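PDB 6CCD: ABC transporter ATP-binding/permease protein Rv1747 from Mycobacterium tuberculosis, which couples ATP hydrolysis to moving an unknown substrate across the mycobacterial membrane and is required for virulence, its first FHA domain being the part crystallised here. Local coordinates for residues V9-Y14 against E18-A23; D26-V29 against A35-R38. All coordinates share one frame; numbering follows the deposited sequence. Where two conformers were deposited one is given.

Interaction 1: V9-Y14 against E18-A23; sequences VLTVRY and ERTFAA
Leu-10 and Phe-21 form one hydrogen-bonded pair of an antiparallel beta hairpin, the first two strands of the FHA beta sandwich, with 17-21 at the edge of its sheet. Their main chains bond both ways, Leu-10 N to Phe-21 O at 2.9 Å and Phe-21 N to Leu-10 O at 2.8 Å. Val-12 and Arg-19 repeat the pattern: Val-12 N reaches Arg-19 O at 2.8 Å with a nearly straight N-H...O angle of 172°, and Arg-19 N returns a longer bond of 3.1 Å to Val-12 O. The other edge of strand 10-14 bonds to strand 96-101.

Polar side chains share the face that bears Thr-11, Arg-13, Glu-18 and Thr-20. Both threonines, beta-branched and suited to strands, set OG1 beside their own backbone N (chi1 -66° and -60°), and the two hydroxyls hydrogen-bond across the strands, OG1 to OG1, at 3.1 Å. Arg-13 and Glu-18 run side by side in a salt bridge; Arg-13 bends at chi3 and presents NE and NH2 to Glu-18 OE2. Its exact geometry is doubtful, because Arg-13 has two conformers and one bond is unusually short. Long, flexible chains fit this solvent-facing end.

Apolar contacts finish the pairing. At the hairpin's open end the methyls Val-9 CG2 and Thr-20 CG2 meet at 3.8 Å. On the opposite face Leu-10 and Val-12 suit the sandwich interior, packing on Leu-51 and Phe-99, while Val-12 CG2 touches the edge of the Phe-21 ring, in its plane, 3.8 Å from CE2.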
ATOM      1  N   VAL A   9       7.855  -7.950  -9.415  1.00 20.68           N
ATOM      2  CA  VAL A   9       6.606  -8.063  -8.682  1.00 19.11           C
ATOM      3  C   VAL A   9       6.702  -7.260  -7.387  1.00 16.60           C
ATOM      4  O   VAL A   9       7.797  -6.921  -6.926  1.00 17.78           O
ATOM      5  CB  VAL A   9       6.273  -9.540  -8.352  1.00 18.60           C
ATOM      6  CG1 VAL A   9       6.080 -10.336  -9.636  1.00 22.21           C
ATOM      7  CG2 VAL A   9       7.374 -10.150  -7.495  1.00 22.65           C
ATOM      8  N   LEU A  10       5.549  -6.961  -6.804  1.00 15.04           N
ATOM      9  CA  LEU A  10       5.489  -6.284  -5.521  1.00 16.45           C
ATOM     10  C   LEU A  10       4.858  -7.193  -4.486  1.00 16.61           C
ATOM     11  O   LEU A  10       3.735  -7.664  -4.667  1.00 17.00           O
ATOM     12  CB  LEU A  10       4.682  -4.990  -5.625  1.00 17.04           C
ATOM     13  CG  LEU A  10       4.510  -4.265  -4.294  1.00 16.14           C
ATOM     14  CD1 LEU A  10       5.820  -3.636  -3.836  1.00 14.89           C
ATOM     15  CD2 LEU A  10       3.385  -3.236  -4.396  1.00 18.01           C
ATOM     16  N   THR A  11       5.589  -7.449  -3.410  1.00 17.28           N
ATOM     17  CA  THR A  11       5.055  -8.195  -2.286  1.00 16.10           C
ATOM     18  C   THR A  11       4.636  -7.218  -1.207  1.00 16.16           C
ATOM     19  O   THR A  11       5.377  -6.287  -0.874  1.00 17.57           O
ATOM     20  CB  THR A  11       6.088  -9.196  -1.739  1.00 21.41           C
ATOM     21  OG1 THR A  11       6.331 -10.186  -2.741  1.00 22.02           O
ATOM     22  CG2 THR A  11       5.571  -9.882  -0.469  1.00 24.79           C
ATOM     23  N   VAL A  12       3.428  -7.414  -0.706  1.00 15.57           N
ATOM     24  CA  VAL A  12       2.876  -6.609   0.371  1.00 18.83           C
ATOM     25  C   VAL A  12       2.675  -7.483   1.597  1.00 19.38           C
ATOM     26  O   VAL A  12       1.917  -8.453   1.554  1.00 18.31           O
ATOM     27  CB  VAL A  12       1.525  -5.976  -0.021  1.00 18.53           C
ATOM     28  CG1 VAL A  12       1.010  -5.067   1.116  1.00 17.79           C
ATOM     29  CG2 VAL A  12       1.646  -5.220  -1.358  1.00 18.06           C
ATOM     30  N   ARG A  13       3.339  -7.124   2.688  0.56 18.78           N
ATOM     31  CA  ARG A  13       3.214  -7.834   3.950  0.56 19.88           C
ATOM     32  C   ARG A  13       2.438  -7.002   4.960  0.56 20.43           C
ATOM     33  O   ARG A  13       2.848  -5.892   5.312  0.56 17.93           O
ATOM     34  CB  ARG A  13       4.595  -8.176   4.507  0.56 22.31           C
ATOM     35  CG  ARG A  13       4.581  -9.227   5.603  0.56 27.28           C
ATOM     36  CD  ARG A  13       5.968  -9.839   5.783  0.56 34.00           C
ATOM     37  NE  ARG A  13       6.514 -10.304   4.507  0.56 33.56           N
ATOM     38  CZ  ARG A  13       7.483  -9.686   3.837  0.56 32.84           C
ATOM     39  NH1 ARG A  13       8.024  -8.575   4.323  0.56 34.43           N
ATOM     40  NH2 ARG A  13       7.909 -10.181   2.683  0.56 36.29           N
ATOM     41  N   TYR A  14       1.315  -7.544   5.411  0.56 18.66           N
ATOM     42  CA  TYR A  14       0.482  -6.876   6.396  0.56 19.99           C
ATOM     43  C   TYR A  14       0.046  -7.837   7.485  0.56 21.21           C
ATOM     44  O   TYR A  14      -0.540  -8.872   7.182  0.56 20.36           O
ATOM     45  CB  TYR A  14      -0.766  -6.269   5.758  0.56 19.19           C
ATOM     46  CG  TYR A  14      -1.793  -5.923   6.811  0.56 22.48           C
ATOM     47  CD1 TYR A  14      -1.567  -4.873   7.690  0.56 20.16           C
ATOM     48  CD2 TYR A  14      -2.960  -6.663   6.953  0.56 20.72           C
ATOM     49  CE1 TYR A  14      -2.474  -4.552   8.666  0.56 22.98           C
ATOM     50  CE2 TYR A  14      -3.881  -6.348   7.940  0.56 21.18           C
ATOM     51  CZ  TYR A  14      -3.624  -5.288   8.792  0.56 21.25           C
ATOM     52  OH  TYR A  14      -4.505  -4.947   9.782  0.56 24.43           O
ATOM     53  N   GLU A  18       0.688 -12.136   3.485  1.00 21.97           N
ATOM     54  CA  GLU A  18       1.464 -11.709   2.320  1.00 23.01           C
ATOM     55  C   GLU A  18       0.650 -11.885   1.053  1.00 24.51           C
ATOM     56  O   GLU A  18      -0.086 -12.872   0.900  1.00 22.01           O
ATOM     57  CB  GLU A  18       2.770 -12.500   2.184  1.00 27.40           C
ATOM     58  CG  GLU A  18       3.951 -11.926   2.913  1.00 34.45           C
ATOM     59  CD  GLU A  18       5.276 -12.442   2.372  1.00 38.57           C
ATOM     60  OE1 GLU A  18       5.295 -13.024   1.266  1.00 41.60           O
ATOM     61  OE2 GLU A  18       6.301 -12.268   3.057  1.00 41.01           O
ATOM     62  N   ARG A  19       0.775 -10.914   0.154  1.00 18.15           N
ATOM     63  CA  ARG A  19       0.193 -11.002  -1.175  1.00 14.25           C
ATOM     64  C   ARG A  19       1.251 -10.502  -2.146  1.00 19.57           C
ATOM     65  O   ARG A  19       2.062  -9.653  -1.793  1.00 22.09           O
ATOM     66  CB  ARG A  19      -1.087 -10.180  -1.298  1.00 21.58           C
ATOM     67  CG  ARG A  19      -2.233 -10.659  -0.433  1.00 22.30           C
ATOM     68  CD  ARG A  19      -2.735 -12.021  -0.886  1.00 24.41           C
ATOM     69  NE  ARG A  19      -3.884 -12.448  -0.095  1.00 27.65           N
ATOM     70  CZ  ARG A  19      -3.798 -12.989   1.118  1.00 25.48           C
ATOM     71  NH1 ARG A  19      -2.615 -13.169   1.694  1.00 22.06           N
ATOM     72  NH2 ARG A  19      -4.904 -13.349   1.754  1.00 28.32           N
ATOM     73  N   THR A  20       1.247 -11.025  -3.363  1.00 16.76           N
ATOM     74  CA  THR A  20       2.271 -10.660  -4.335  1.00 18.61           C
ATOM     75  C   THR A  20       1.590 -10.301  -5.622  1.00 17.71           C
ATOM     76  O   THR A  20       0.749 -11.056  -6.098  1.00 17.62           O
ATOM     77  CB  THR A  20       3.276 -11.792  -4.573  1.00 20.11           C
ATOM     78  OG1 THR A  20       3.903 -12.100  -3.334  1.00 23.26           O
ATOM     79  CG2 THR A  20       4.354 -11.356  -5.563  1.00 17.48           C
ATOM     80  N   PHE A  21       1.938  -9.133  -6.163  1.00 14.24           N
ATOM     81  CA  PHE A  21       1.232  -8.565  -7.299  1.00 16.26           C
ATOM     82  C   PHE A  21       2.155  -8.309  -8.481  1.00 16.66           C
ATOM     83  O   PHE A  21       3.313  -7.911  -8.315  1.00 16.32           O
ATOM     84  CB  PHE A  21       0.529  -7.261  -6.895  1.00 15.39           C
ATOM     85  CG  PHE A  21      -0.407  -7.426  -5.726  1.00 14.82           C
ATOM     86  CD1 PHE A  21      -1.670  -7.961  -5.908  1.00 15.90           C
ATOM     87  CD2 PHE A  21      -0.007  -7.074  -4.446  1.00 17.13           C
ATOM     88  CE1 PHE A  21      -2.530  -8.138  -4.837  1.00 19.04           C
ATOM     89  CE2 PHE A  21      -0.856  -7.249  -3.367  1.00 15.38           C
ATOM     90  CZ  PHE A  21      -2.120  -7.779  -3.561  1.00 18.66           C
ATOM     91  N   ALA A  22       1.622  -8.524  -9.675  1.00 18.78           N
ATOM     92  CA  ALA A  22       2.339  -8.231 -10.908  1.00 20.16           C
ATOM     93  C   ALA A  22       1.952  -6.859 -11.440  1.00 16.88           C
ATOM     94  O   ALA A  22       0.829  -6.398 -11.237  1.00 16.86           O
ATOM     95  CB  ALA A  22       2.046  -9.291 -11.949  1.00 20.33           C
ATOM     96  N   ALA A  23       2.878  -6.218 -12.136  1.00 17.69           N
ATOM     97  CA  ALA A  23       2.585  -4.947 -12.797  1.00 19.53           C
ATOM     98  C   ALA A  23       1.434  -5.104 -13.790  1.00 24.63           C
ATOM     99  O   ALA A  23       1.297  -6.153 -14.415  1.00 25.46           O
ATOM    100  CB  ALA A  23       3.832  -4.428 -13.495  1.00 20.40           C
TER

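Interaction 2: D26-V29 against A35-R38; sequences DVVV and ADVR. With SO4 (sulfate ion), chain C.
Asp-36 accepts the backbone N-H of Val-28 on OD2, at 2.9 Å and almost straight (175°). OD2 uses the lone pair turned away from its partner oxygen, and chi1 of -61° sets the carboxylate beside the aspartate's own backbone N, where it can reach the strand edge. One residue on, Val-37 N donates to Val-28 O at 3.0 Å, which begins a short parallel pairing. Val-29 and Val-37 then lie side by side, Val-29 CG2 meeting Val-37 CB at 3.9 Å; beta-branched valines suit both the extended backbone and the buried face. Val-27 CG1 packs against Asp-36 CB at 3.6 Å.

Farther out, a water donates to both Asp-26 O (2.7 Å) and Asp-36 OD2 (2.6 Å), so OD2 holds two donors. Asp-26 N donates to sulfate O4 at 2.7 Å, and His-25 ND1 also binds this ion, probably from the crystallisation liquor. The Asp-26 carboxylate is engaged by a salt bridge from Arg-52. Strand 49-54 lies along the other edge of 27-30, and Val-37 also bonds to the backbone of Gly-30. This short parallel pairing, with the loop between strands 27-30 and 37-38, fits the FHA fold, in which that loop generally contributes to the phosphothreonine-binding surface.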
ATOM      1  N   ASP A  26      -4.202  -2.038 -11.148  1.00 22.64           N
ATOM      2  CA  ASP A  26      -4.112  -1.371  -9.855  1.00 19.89           C
ATOM      3  C   ASP A  26      -4.533  -2.303  -8.711  1.00 20.01           C
ATOM      4  O   ASP A  26      -5.545  -3.002  -8.815  1.00 20.71           O
ATOM      5  CB  ASP A  26      -4.978  -0.113  -9.837  1.00 22.48           C
ATOM      6  CG  ASP A  26      -4.501   0.958 -10.815  1.00 25.44           C
ATOM      7  OD1 ASP A  26      -3.380   0.847 -11.366  1.00 22.44           O
ATOM      8  OD2 ASP A  26      -5.255   1.933 -11.018  1.00 23.76           O
ATOM      9  N   VAL A  27      -3.756  -2.300  -7.627  1.00 15.52           N
ATOM     10  CA  VAL A  27      -4.064  -3.090  -6.431  1.00 14.07           C
ATOM     11  C   VAL A  27      -4.781  -2.214  -5.403  1.00 16.25           C
ATOM     12  O   VAL A  27      -4.333  -1.111  -5.134  1.00 15.34           O
ATOM     13  CB  VAL A  27      -2.786  -3.660  -5.800  1.00 16.24           C
ATOM     14  CG1 VAL A  27      -3.099  -4.518  -4.589  1.00 16.32           C
ATOM     15  CG2 VAL A  27      -1.990  -4.460  -6.830  1.00 22.15           C
ATOM     16  N   VAL A  28      -5.869  -2.706  -4.821  1.00 14.24           N
ATOM     17  CA  VAL A  28      -6.574  -1.951  -3.785  1.00 13.02           C
ATOM     18  C   VAL A  28      -6.239  -2.446  -2.378  1.00 15.32           C
ATOM     19  O   VAL A  28      -6.360  -3.647  -2.069  1.00 13.35           O
ATOM     20  CB  VAL A  28      -8.097  -2.018  -3.979  1.00 17.58           C
ATOM     21  CG1 VAL A  28      -8.811  -1.267  -2.851  1.00 14.89           C
ATOM     22  CG2 VAL A  28      -8.477  -1.448  -5.347  1.00 19.45           C
ATOM     23  N   VAL A  29      -5.797  -1.509  -1.540  1.00 15.33           N
ATOM     24  CA  VAL A  29      -5.604  -1.713  -0.109  1.00 12.56           C
ATOM     25  C   VAL A  29      -6.698  -0.963   0.627  1.00 14.52           C
ATOM     26  O   VAL A  29      -6.894   0.224   0.397  1.00 13.18           O
ATOM     27  CB  VAL A  29      -4.239  -1.181   0.394  1.00 15.24           C
ATOM     28  CG1 VAL A  29      -4.070  -1.456   1.903  1.00 12.46           C
ATOM     29  CG2 VAL A  29      -3.092  -1.777  -0.383  1.00 13.55           C
ATOM     30  N   ALA A  35     -11.228  -5.913  -0.978  1.00 17.78           N
ATOM     31  CA  ALA A  35      -9.907  -5.330  -1.229  1.00 18.14           C
ATOM     32  C   ALA A  35      -8.859  -6.417  -1.481  1.00 16.81           C
ATOM     33  O   ALA A  35      -8.942  -7.509  -0.924  1.00 16.96           O
ATOM     34  CB  ALA A  35      -9.479  -4.435  -0.052  1.00 16.35           C
ATOM     35  N   ASP A  36      -7.879  -6.125  -2.333  1.00 13.91           N
ATOM     36  CA  ASP A  36      -6.782  -7.052  -2.580  1.00 15.98           C
ATOM     37  C   ASP A  36      -5.935  -7.266  -1.340  1.00 19.58           C
ATOM     38  O   ASP A  36      -5.418  -8.355  -1.104  1.00 16.30           O
ATOM     39  CB  ASP A  36      -5.909  -6.548  -3.720  1.00 19.79           C
ATOM     40  CG  ASP A  36      -6.680  -6.424  -5.020  1.00 23.55           C
ATOM     41  OD1 ASP A  36      -7.051  -7.473  -5.595  1.00 21.43           O
ATOM     42  OD2 ASP A  36      -6.922  -5.285  -5.458  1.00 20.30           O
ATOM     43  N   VAL A  37      -5.784  -6.204  -0.560  1.00 16.28           N
ATOM     44  CA  VAL A  37      -5.115  -6.257   0.737  1.00 14.31           C
ATOM     45  C   VAL A  37      -6.099  -5.658   1.726  1.00 16.87           C
ATOM     46  O   VAL A  37      -6.286  -4.450   1.744  1.00 13.10           O
ATOM     47  CB  VAL A  37      -3.785  -5.463   0.747  1.00 15.66           C
ATOM     48  CG1 VAL A  37      -3.162  -5.473   2.125  1.00 16.05           C
ATOM     49  CG2 VAL A  37      -2.792  -6.022  -0.289  1.00 16.39           C
ATOM     50  N   ARG A  38      -6.759  -6.502   2.512  1.00 13.65           N
ATOM     51  CA  ARG A  38      -7.820  -6.046   3.399  1.00 12.87           C
ATOM     52  C   ARG A  38      -7.258  -5.680   4.766  1.00 12.64           C
ATOM     53  O   ARG A  38      -6.575  -6.482   5.401  1.00 17.21           O
ATOM     54  CB  ARG A  38      -8.906  -7.125   3.556  1.00 19.28           C
ATOM     55  CG  ARG A  38     -10.013  -6.754   4.546  1.00 18.34           C
ATOM     56  CD  ARG A  38     -10.699  -8.007   5.132  1.00 24.91           C
ATOM     57  NE  ARG A  38     -11.708  -7.669   6.144  1.00 18.28           N
ATOM     58  CZ  ARG A  38     -12.430  -8.566   6.808  1.00 28.64           C
ATOM     59  NH1 ARG A  38     -12.237  -9.861   6.596  1.00 22.97           N
ATOM     60  NH2 ARG A  38     -13.336  -8.175   7.692  1.00 23.09           N
TER
HETATM   61  S   SO4 C 202      -6.724  -1.001 -13.749  1.00 68.81           S
HETATM   62  O1  SO4 C 202      -6.541  -1.377 -15.151  1.00 66.90           O
HETATM   63  O2  SO4 C 202      -7.585   0.181 -13.657  1.00 56.04           O
HETATM   64  O3  SO4 C 202      -7.328  -2.111 -13.013  1.00 53.40           O
HETATM   65  O4  SO4 C 202      -5.416  -0.703 -13.175  1.00 41.45           O
HETATM   66  O   HOH W   1      -7.570  -4.552  -7.910  1.00 31.70           O

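In the fold
Interaction 1 and interaction 2 follow each other along the chain, their centres about 10 Å apart, and belong to the two different sheets of the FHA sandwich. Phe-21 bridges them: its CG lies 3.5 Å from Val-27 CG2, CZ lies 3.8 Å from Val-37 CG2, and CE1 lies 3.9 Å from Asp-36 CB. A large flat ring suits this place, since it can touch segments 26-29 and 35-38 at once. Leu-51 is a second shared neighbour, packed on by Leu-10, Val-12, Val-27 and Val-29. The sulfate lies beside Asp-26, just before strand 27-30, and so at the opposite end of that strand from the loop expected to meet phosphothreonine.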